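Local coordinates for protein KP6 killer toxin subunit alpha (Ustilago maydis virus P6, PDB 4GVB) that forms the alpha half of a secreted viral killer toxin, recognises cellular receptors on sensitive fungal cells and acts with the beta subunit to kill them, at residues N1-C5 against L52-D56; K13-T19 against N71-L77; A30-G34 against F61-C65. All coordinates share one frame; numbering follows the deposited sequence.

How the interactions relate
Interactions 1 and 2 reach the same antiparallel sheet; interaction 3 packs two helices that are tied to it. Interaction 1 joins the N-terminal helix 2-8 to the end of strand 50-53. Interaction 2 pairs strand 14-19 with 71-76, which ends the sheet within this chain. Phe53 joins the two: its O probably accepts from Lys13 N and Trp14 N, at 3.0 and 3.1 Å. Interaction 3 sets helix 28-33 against helix 58-67. It is bonded to interaction 2 by the Cys18-Cys65 disulfide, and Thr31 OG1 lies 3.0 Å from Cys18 N, a probable hydrogen bond. Interactions 1 and 3 lie on opposite sides of the chain's centre, their own centres about 17 Å apart.

Interaction 1. Residues N1-C5 against L52-D56; sequences NNAFC and LFSDD
Asn2 and Asp55 meet at about a right angle, with amide and carboxylate planes 83° apart. Asn2 ND2 gives a hydrogen bond to Asp55 OD2 at 3.0 Å. The acceptor lies close to the amide plane, but the donor reaches OD2 from above the carboxylate plane. The same oxygen takes part in a salt bridge with Lys41. The other end of the amide, OD1, faces the backbone of Ser54 and Asp55. Asn2 OD1 accepts from water 1, which in turn accepts from Ser54 N, each bond being 2.8 Å long. A weak bond from Asp55 N also reaches Asn2 OD1, at 3.5 Å. Both ends of this amide are therefore in use, which limits its rotation.

Ser54 carries the second grip. Its OG stands anti to its own backbone N (chi1 175°) and accepts from the N-terminal nitrogen, Asn1 N, at 2.7 Å. The side chain of Asn1 turns back to its own segment. Its OD1 accepts from Phe4 N at 2.8 Å, an Asx motif at the first turn of helix 2-8.

Cys5 lies deeper. Its SG sits against the strand backbone, 3.6 Å from Phe53 CA, and is bonded in a disulfide to Cys12. The disulfide thus lies against the end of strand 50-53.

The chemistry is divided: the Asn2-Asp55 pair is polar and partly exposed, while Ser54 and the sulfur of Cys5 are buried. Lys41 probably balances the carboxylate that Asn2 ND2 meets.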
loop_
_atom_site.group_PDB
_atom_site.type_symbol
_atom_site.label_atom_id
_atom_site.label_comp_id
_atom_site.label_asym_id
_atom_site.label_seq_id
_atom_site.Cartn_x
_atom_site.Cartn_y
_atom_site.Cartn_z
ATOM N N ASN A 1 20.612 -18.406 -1.146
ATOM C CA ASN A 1 21.366 -17.943 -2.321
ATOM C C ASN A 1 20.625 -16.836 -3.086
ATOM O O ASN A 1 19.515 -17.041 -3.573
ATOM C CB ASN A 1 21.675 -19.124 -3.252
ATOM C CG ASN A 1 22.456 -18.715 -4.486
ATOM O OD1 ASN A 1 21.947 -18.010 -5.362
ATOM N ND2 ASN A 1 23.698 -19.177 -4.572
ATOM N N ASN A 2 21.243 -15.661 -3.194
ATOM C CA ASN A 2 20.558 -14.502 -3.752
ATOM C C ASN A 2 20.225 -14.657 -5.234
ATOM O O ASN A 2 19.196 -14.193 -5.692
ATOM C CB ASN A 2 21.377 -13.233 -3.528
ATOM C CG ASN A 2 21.263 -12.690 -2.104
ATOM O OD1 ASN A 2 20.227 -12.819 -1.438
ATOM N ND2 ASN A 2 22.316 -12.029 -1.654
ATOM N N ALA A 3 21.100 -15.316 -5.974
ATOM C CA ALA A 3 20.944 -15.459 -7.413
ATOM C C ALA A 3 19.792 -16.380 -7.744
ATOM O O ALA A 3 18.956 -16.054 -8.590
ATOM C CB ALA A 3 22.220 -15.986 -8.023
ATOM N N PHE A 4 19.761 -17.534 -7.080
ATOM C CA PHE A 4 18.685 -18.496 -7.290
ATOM C C PHE A 4 17.366 -17.882 -6.841
ATOM O O PHE A 4 16.342 -18.065 -7.483
ATOM C CB PHE A 4 18.926 -19.762 -6.485
ATOM C CG PHE A 4 20.183 -20.499 -6.864
ATOM C CD1 PHE A 4 20.759 -20.335 -8.103
ATOM C CD2 PHE A 4 20.773 -21.361 -5.966
ATOM C CE1 PHE A 4 21.917 -21.030 -8.448
ATOM C CE2 PHE A 4 21.929 -22.045 -6.297
ATOM C CZ PHE A 4 22.501 -21.878 -7.531
ATOM N N CYS A 5 17.404 -17.189 -5.707
ATOM C CA CYS A 5 16.183 -16.626 -5.128
ATOM C C CYS A 5 15.604 -15.463 -5.947
ATOM O O CYS A 5 14.453 -15.509 -6.382
ATOM C CB CYS A 5 16.412 -16.207 -3.682
ATOM S SG CYS A 5 14.882 -15.601 -2.914
ATOM N N LEU A 52 9.781 -12.861 -1.338
ATOM C CA LEU A 52 10.787 -13.835 -0.951
ATOM C C LEU A 52 12.186 -13.231 -1.017
ATOM O O LEU A 52 12.452 -12.348 -1.827
ATOM C CB LEU A 52 10.669 -15.093 -1.825
ATOM C CG LEU A 52 9.447 -15.960 -1.508
ATOM C CD1 LEU A 52 8.185 -15.331 -2.037
ATOM C CD2 LEU A 52 9.590 -17.377 -2.075
ATOM N N PHE A 53 13.061 -13.685 -0.126
ATOM C CA PHE A 53 14.457 -13.311 -0.161
ATOM C C PHE A 53 15.359 -14.300 0.592
ATOM O O PHE A 53 14.916 -15.044 1.488
ATOM C CB PHE A 53 14.705 -11.858 0.323
ATOM C CG PHE A 53 13.755 -11.390 1.393
ATOM C CD1 PHE A 53 13.911 -11.795 2.718
ATOM C CD2 PHE A 53 12.701 -10.535 1.076
ATOM C CE1 PHE A 53 13.019 -11.365 3.703
ATOM C CE2 PHE A 53 11.806 -10.092 2.060
ATOM C CZ PHE A 53 11.962 -10.515 3.367
ATOM N N SER A 54 16.630 -14.292 0.218
ATOM C CA SER A 54 17.614 -15.162 0.853
ATOM C C SER A 54 18.267 -14.408 2.003
ATOM O O SER A 54 18.266 -14.864 3.142
ATOM C CB SER A 54 18.667 -15.626 -0.173
ATOM O OG SER A 54 19.688 -16.381 0.458
ATOM N N ASP A 55 18.823 -13.240 1.710
ATOM C CA ASP A 55 19.312 -12.386 2.778
ATOM C C ASP A 55 18.131 -12.049 3.691
ATOM O O ASP A 55 16.980 -12.045 3.257
ATOM C CB ASP A 55 19.961 -11.117 2.220
ATOM C CG ASP A 55 21.297 -11.386 1.539
ATOM O OD1 ASP A 55 21.876 -12.477 1.743
ATOM O OD2 ASP A 55 21.780 -10.497 0.817
ATOM N N ASP A 56 18.413 -11.776 4.956
ATOM C CA ASP A 56 17.345 -11.509 5.909
ATOM C C ASP A 56 16.872 -10.065 5.797
ATOM O O ASP A 56 17.360 -9.186 6.504
ATOM C CB ASP A 56 17.827 -11.787 7.330
ATOM C CG ASP A 56 16.706 -11.719 8.336
ATOM O OD1 ASP A 56 15.595 -11.313 7.948
ATOM O OD2 ASP A 56 16.937 -12.063 9.510
HETATM O O HOH W 1 17.541 -13.193 -2.210
#

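Interaction 2. Residues K13-T19 against N71-L77; sequences KWECWCT and NMSCRSL
An antiparallel strand pair, 14-19 with 71-76, forms this contact. Strand 71-76 is outermost in the sheet within this chain. Glu15 with Arg75, Trp17 with Ser73 and Thr19 with Asn71 are hydrogen-bonded pairs. In the middle one, Trp17 N gives to Ser73 O at 2.8 Å and Ser73 N returns a bond to Trp17 O at 3.0 Å. Beyond the last strand pair, Leu77 N still reaches Lys13 O. On the other side of strand 14-19, Lys13 and Trp14 form a classic beta bulge opposite Phe53.

Between these come non-hydrogen-bonded pairs, with side chains on the other face. Cys16 and Cys74 are one of them. Their SG atoms are joined at 2.0 Å, with a chi3 of 109°, and their CA atoms stand only 4.1 Å apart. Arg58 of helix 58-67 touches both cysteines.

On the face of Glu15, Trp17 and Thr19, the indole of Trp17 turns toward strand 71-76. A chi1 of 60° sets its CG between backbone N and C, and the indole then lies beside Ser73. Ser73 CB sits over one indole face, 3.9 Å from the centroid of the five-membered ring, a CH-pi contact. Arg75 CG comes to the ring edge, 3.8 Å from Trp17 CH2. The guanidinium turns a face to CH2, its plane 84° from the indole. His50 stacks on the same tryptophan.

Water 4 links Thr19 OG1 to Ser73 OG. The pair is thus held three ways: by backbone bonds, by a covalent cross-strand link on the cysteine face, and by indole packing with bridging water on the other.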
loop_
_atom_site.group_PDB
_atom_site.type_symbol
_atom_site.label_atom_id
_atom_site.label_comp_id
_atom_site.label_asym_id
_atom_site.label_seq_id
_atom_site.Cartn_x
_atom_site.Cartn_y
_atom_site.Cartn_z
ATOM N N LYS A 13 15.030 -17.990 1.761
ATOM C CA LYS A 13 15.003 -18.380 3.161
ATOM C C LYS A 13 13.770 -17.847 3.878
ATOM O O LYS A 13 13.345 -18.394 4.889
ATOM C CB LYS A 13 16.285 -17.928 3.861
ATOM C CG LYS A 13 17.533 -18.464 3.179
ATOM C CD LYS A 13 18.797 -18.187 3.978
ATOM C CE LYS A 13 19.975 -18.942 3.364
ATOM N NZ LYS A 13 21.013 -19.326 4.360
ATOM N N TRP A 14 13.197 -16.780 3.340
ATOM C CA TRP A 14 12.046 -16.144 3.960
ATOM C C TRP A 14 10.978 -15.850 2.918
ATOM O O TRP A 14 11.284 -15.594 1.744
ATOM C CB TRP A 14 12.468 -14.851 4.650
ATOM C CG TRP A 14 13.515 -15.028 5.703
ATOM C CD1 TRP A 14 14.838 -14.685 5.624
ATOM C CD2 TRP A 14 13.320 -15.576 7.004
ATOM N NE1 TRP A 14 15.476 -14.994 6.802
ATOM C CE2 TRP A 14 14.563 -15.544 7.665
ATOM C CE3 TRP A 14 12.208 -16.094 7.677
ATOM C CZ2 TRP A 14 14.727 -16.010 8.967
ATOM C CZ3 TRP A 14 12.374 -16.562 8.971
ATOM C CH2 TRP A 14 13.624 -16.516 9.602
ATOM N N GLU A 15 9.719 -15.899 3.349
ATOM C CA GLU A 15 8.590 -15.586 2.493
ATOM C C GLU A 15 7.634 -14.729 3.305
ATOM O O GLU A 15 6.982 -15.243 4.210
ATOM C CB GLU A 15 7.892 -16.865 2.078
ATOM C CG GLU A 15 6.559 -16.665 1.397
ATOM C CD GLU A 15 5.975 -17.979 0.973
ATOM O OE1 GLU A 15 6.542 -19.016 1.385
ATOM O OE2 GLU A 15 4.982 -17.979 0.215
ATOM N N CYS A 16 7.559 -13.433 2.997
ATOM C CA CYS A 16 6.862 -12.485 3.875
ATOM C C CYS A 16 5.777 -11.711 3.139
ATOM O O CYS A 16 5.810 -11.601 1.919
ATOM C CB CYS A 16 7.858 -11.480 4.471
ATOM S SG CYS A 16 9.177 -12.148 5.484
ATOM N N TRP A 17 4.813 -11.180 3.890
ATOM C CA TRP A 17 3.753 -10.362 3.306
ATOM C C TRP A 17 3.133 -9.393 4.304
ATOM O O TRP A 17 3.157 -9.618 5.519
ATOM C CB TRP A 17 2.657 -11.222 2.658
ATOM C CG TRP A 17 1.951 -12.165 3.588
ATOM C CD1 TRP A 17 0.763 -11.951 4.247
ATOM C CD2 TRP A 17 2.373 -13.488 3.946
ATOM N NE1 TRP A 17 0.442 -13.051 5.004
ATOM C CE2 TRP A 17 1.407 -14.011 4.831
ATOM C CE3 TRP A 17 3.479 -14.274 3.612
ATOM C CZ2 TRP A 17 1.514 -15.288 5.379
ATOM C CZ3 TRP A 17 3.584 -15.539 4.163
ATOM C CH2 TRP A 17 2.611 -16.030 5.039
ATOM N N CYS A 18 2.558 -8.316 3.775
ATOM C CA CYS A 18 1.827 -7.360 4.597
ATOM C C CYS A 18 0.441 -7.911 4.948
ATOM O O CYS A 18 -0.190 -8.555 4.126
ATOM C CB CYS A 18 1.686 -6.028 3.855
ATOM S SG CYS A 18 3.262 -5.216 3.503
ATOM N N THR A 19 -0.018 -7.649 6.170
ATOM C CA THR A 19 -1.344 -8.077 6.606
ATOM C C THR A 19 -2.165 -6.933 7.189
ATOM O O THR A 19 -1.649 -6.088 7.904
ATOM C CB THR A 19 -1.273 -9.224 7.631
ATOM O OG1 THR A 19 -0.566 -8.792 8.798
ATOM C CG2 THR A 19 -0.566 -10.427 7.032
ATOM N N ASN A 71 0.527 -5.033 9.514
ATOM C CA ASN A 71 1.422 -5.973 10.177
ATOM C C ASN A 71 2.217 -6.755 9.132
ATOM O O ASN A 71 2.036 -6.555 7.924
ATOM C CB ASN A 71 0.633 -6.931 11.074
ATOM C CG ASN A 71 -0.095 -6.207 12.214
ATOM O OD1 ASN A 71 -1.256 -6.502 12.509
ATOM N ND2 ASN A 71 0.588 -5.257 12.852
ATOM N N MET A 72 3.103 -7.639 9.583
ATOM C CA MET A 72 3.821 -8.496 8.642
ATOM C C MET A 72 3.802 -9.950 9.103
ATOM O O MET A 72 3.986 -10.233 10.278
ATOM C CB MET A 72 5.266 -8.034 8.494
ATOM C CG MET A 72 6.107 -8.968 7.636
ATOM S SD MET A 72 7.834 -8.466 7.637
ATOM C CE MET A 72 8.330 -8.913 9.299
ATOM N N SER A 73 3.556 -10.858 8.166
ATOM C CA SER A 73 3.757 -12.279 8.414
ATOM C C SER A 73 4.914 -12.801 7.575
ATOM O O SER A 73 5.081 -12.411 6.415
ATOM C CB SER A 73 2.498 -13.078 8.095
ATOM O OG SER A 73 1.505 -12.896 9.088
ATOM N N CYS A 74 5.702 -13.688 8.174
ATOM C CA CYS A 74 6.816 -14.335 7.484
ATOM C C CYS A 74 6.812 -15.839 7.753
ATOM O O CYS A 74 6.507 -16.269 8.860
ATOM C CB CYS A 74 8.144 -13.757 7.962
ATOM S SG CYS A 74 8.491 -12.085 7.391
ATOM N N ARG A 75 7.150 -16.625 6.734
ATOM C CA ARG A 75 7.437 -18.042 6.905
ATOM C C ARG A 75 8.920 -18.277 6.607
ATOM O O ARG A 75 9.490 -17.652 5.712
ATOM C CB ARG A 75 6.577 -18.891 5.959
ATOM C CG ARG A 75 5.070 -18.700 6.102
ATOM C CD ARG A 75 4.514 -19.463 7.307
ATOM N NE ARG A 75 3.135 -19.085 7.636
ATOM C CZ ARG A 75 2.787 -18.300 8.657
ATOM N NH1 ARG A 75 3.712 -17.800 9.470
ATOM N NH2 ARG A 75 1.506 -18.014 8.871
ATOM N N SER A 76 9.543 -19.166 7.372
ATOM C CA SER A 76 10.915 -19.595 7.118
ATOM C C SER A 76 10.907 -20.704 6.060
ATOM O O SER A 76 10.063 -21.590 6.103
ATOM C CB SER A 76 11.547 -20.097 8.419
ATOM O OG SER A 76 12.787 -20.747 8.185
ATOM N N LEU A 77 11.836 -20.663 5.106
ATOM C CA LEU A 77 11.842 -21.666 4.039
ATOM C C LEU A 77 13.020 -22.634 4.162
ATOM O O LEU A 77 13.943 -22.398 4.944
ATOM C CB LEU A 77 11.841 -20.998 2.658
ATOM C CG LEU A 77 10.665 -20.072 2.341
ATOM C CD1 LEU A 77 10.908 -19.287 1.035
ATOM C CD2 LEU A 77 9.379 -20.885 2.253
HETATM O O HOH W 2 15.136 -19.206 7.070
HETATM O O HOH W 3 -1.021 -14.139 7.901
HETATM O O HOH W 4 0.525 -10.784 10.327
HETATM O O HOH W 5 -3.028 -8.682 11.030
#

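Interaction 3. Residues A30-G34 against F61-C65; sequences ATAAG and FYSHC
His64 lays one face of its imidazole over Gly34. Gly34 CA stands 3.7 Å from the ring centroid and 15° off the ring normal, a CH-pi contact. The ring reaches there because its CG is anti to the backbone N (chi1 174°), which points the ring toward helix 28-33. Ala33 CB approaches the same ring obliquely.

Phe61, one turn earlier, fills the other half of the contact. Gly34 O meets its ring at the edge, near the plane, 3.4 Å from CD1. Thr31 CG2 comes in obliquely to the far end of the ring, 3.8 Å from CZ. The hydroxyl of Thr31 is used elsewhere: OG1 probably accepts from Cys18 N of strand 14-19. Phe61 also touches Cys16 and Cys18 of that strand, and Met72 of strand 71-76.

Gly34 follows helix 28-33, and its N gives to Thr31 O at 2.9 Å. With no side chain, it lets the two aromatic rings come right up to the backbone. Most of the residues that touch here are buried, and none is fully exposed.

The contact between the helices is thus mainly aromatic rings against backbone and methyl groups. Nearby, the Cys65-Cys18 disulfide ties helix 58-67 covalently to the sheet.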
loop_
_atom_site.group_PDB
_atom_site.type_symbol
_atom_site.label_atom_id
_atom_site.label_comp_id
_atom_site.label_asym_id
_atom_site.label_seq_id
_atom_site.Cartn_x
_atom_site.Cartn_y
_atom_site.Cartn_z
ATOM N N ALA A 30 0.133 -3.977 -1.164
ATOM C CA ALA A 30 1.089 -3.414 -0.221
ATOM C C ALA A 30 2.386 -4.232 -0.245
ATOM O O ALA A 30 3.491 -3.684 -0.224
ATOM C CB ALA A 30 0.509 -3.403 1.169
ATOM N N THR A 31 2.242 -5.550 -0.303
ATOM C CA THR A 31 3.400 -6.436 -0.428
ATOM C C THR A 31 4.159 -6.146 -1.697
ATOM O O THR A 31 5.375 -5.981 -1.661
ATOM C CB THR A 31 3.004 -7.932 -0.435
ATOM O OG1 THR A 31 2.355 -8.256 0.794
ATOM C CG2 THR A 31 4.256 -8.808 -0.575
ATOM N N ALA A 32 3.450 -6.101 -2.823
ATOM C CA ALA A 32 4.063 -5.812 -4.114
ATOM C C ALA A 32 4.900 -4.546 -4.082
ATOM O O ALA A 32 5.988 -4.518 -4.632
ATOM C CB ALA A 32 3.009 -5.704 -5.204
ATOM N N ALA A 33 4.361 -3.493 -3.468
ATOM C CA ALA A 33 5.047 -2.201 -3.406
ATOM C C ALA A 33 6.337 -2.225 -2.603
ATOM O O ALA A 33 7.159 -1.296 -2.692
ATOM C CB ALA A 33 4.095 -1.124 -2.853
ATOM N N GLY A 34 6.495 -3.267 -1.789
ATOM C CA GLY A 34 7.685 -3.477 -0.988
ATOM C C GLY A 34 8.561 -4.613 -1.494
ATOM O O GLY A 34 9.426 -5.082 -0.774
ATOM N N PHE A 61 11.616 -5.025 5.165
ATOM C CA PHE A 61 10.280 -5.246 4.641
ATOM C C PHE A 61 9.229 -4.835 5.669
ATOM O O PHE A 61 8.183 -4.252 5.330
ATOM C CB PHE A 61 10.096 -6.706 4.214
ATOM C CG PHE A 61 8.798 -6.958 3.524
ATOM C CD1 PHE A 61 8.592 -6.501 2.239
ATOM C CD2 PHE A 61 7.775 -7.642 4.168
ATOM C CE1 PHE A 61 7.394 -6.712 1.595
ATOM C CE2 PHE A 61 6.559 -7.842 3.527
ATOM C CZ PHE A 61 6.376 -7.387 2.245
ATOM N N TYR A 62 9.519 -5.119 6.933
ATOM C CA TYR A 62 8.610 -4.750 8.010
ATOM C C TYR A 62 8.357 -3.254 8.044
ATOM O O TYR A 62 7.241 -2.810 8.336
ATOM C CB TYR A 62 9.152 -5.177 9.375
ATOM C CG TYR A 62 8.265 -4.665 10.506
ATOM C CD1 TYR A 62 7.067 -5.299 10.816
ATOM C CD2 TYR A 62 8.616 -3.539 11.237
ATOM C CE1 TYR A 62 6.252 -4.829 11.847
ATOM C CE2 TYR A 62 7.805 -3.062 12.257
ATOM C CZ TYR A 62 6.630 -3.713 12.553
ATOM O OH TYR A 62 5.836 -3.238 13.565
ATOM N N SER A 63 9.398 -2.472 7.783
ATOM C CA SER A 63 9.267 -1.024 7.857
ATOM C C SER A 63 8.306 -0.552 6.786
ATOM O O SER A 63 7.587 0.427 6.978
ATOM C CB SER A 63 10.616 -0.324 7.708
ATOM O OG SER A 63 10.963 -0.189 6.338
ATOM N N HIS A 64 8.275 -1.259 5.659
ATOM C CA HIS A 64 7.333 -0.921 4.603
ATOM C C HIS A 64 5.899 -1.267 5.017
ATOM O O HIS A 64 5.015 -0.402 4.974
ATOM C CB HIS A 64 7.707 -1.579 3.262
ATOM C CG HIS A 64 6.680 -1.372 2.196
ATOM N ND1 HIS A 64 5.752 -2.338 1.849
ATOM C CD2 HIS A 64 6.416 -0.303 1.409
ATOM C CE1 HIS A 64 4.958 -1.865 0.904
ATOM N NE2 HIS A 64 5.344 -0.632 0.616
ATOM N N CYS A 65 5.659 -2.516 5.423
ATOM C CA CYS A 65 4.310 -2.897 5.854
ATOM C C CYS A 65 3.838 -1.958 6.949
ATOM O O CYS A 65 2.699 -1.489 6.921
ATOM C CB CYS A 65 4.261 -4.343 6.359
ATOM S SG CYS A 65 4.519 -5.556 5.052
#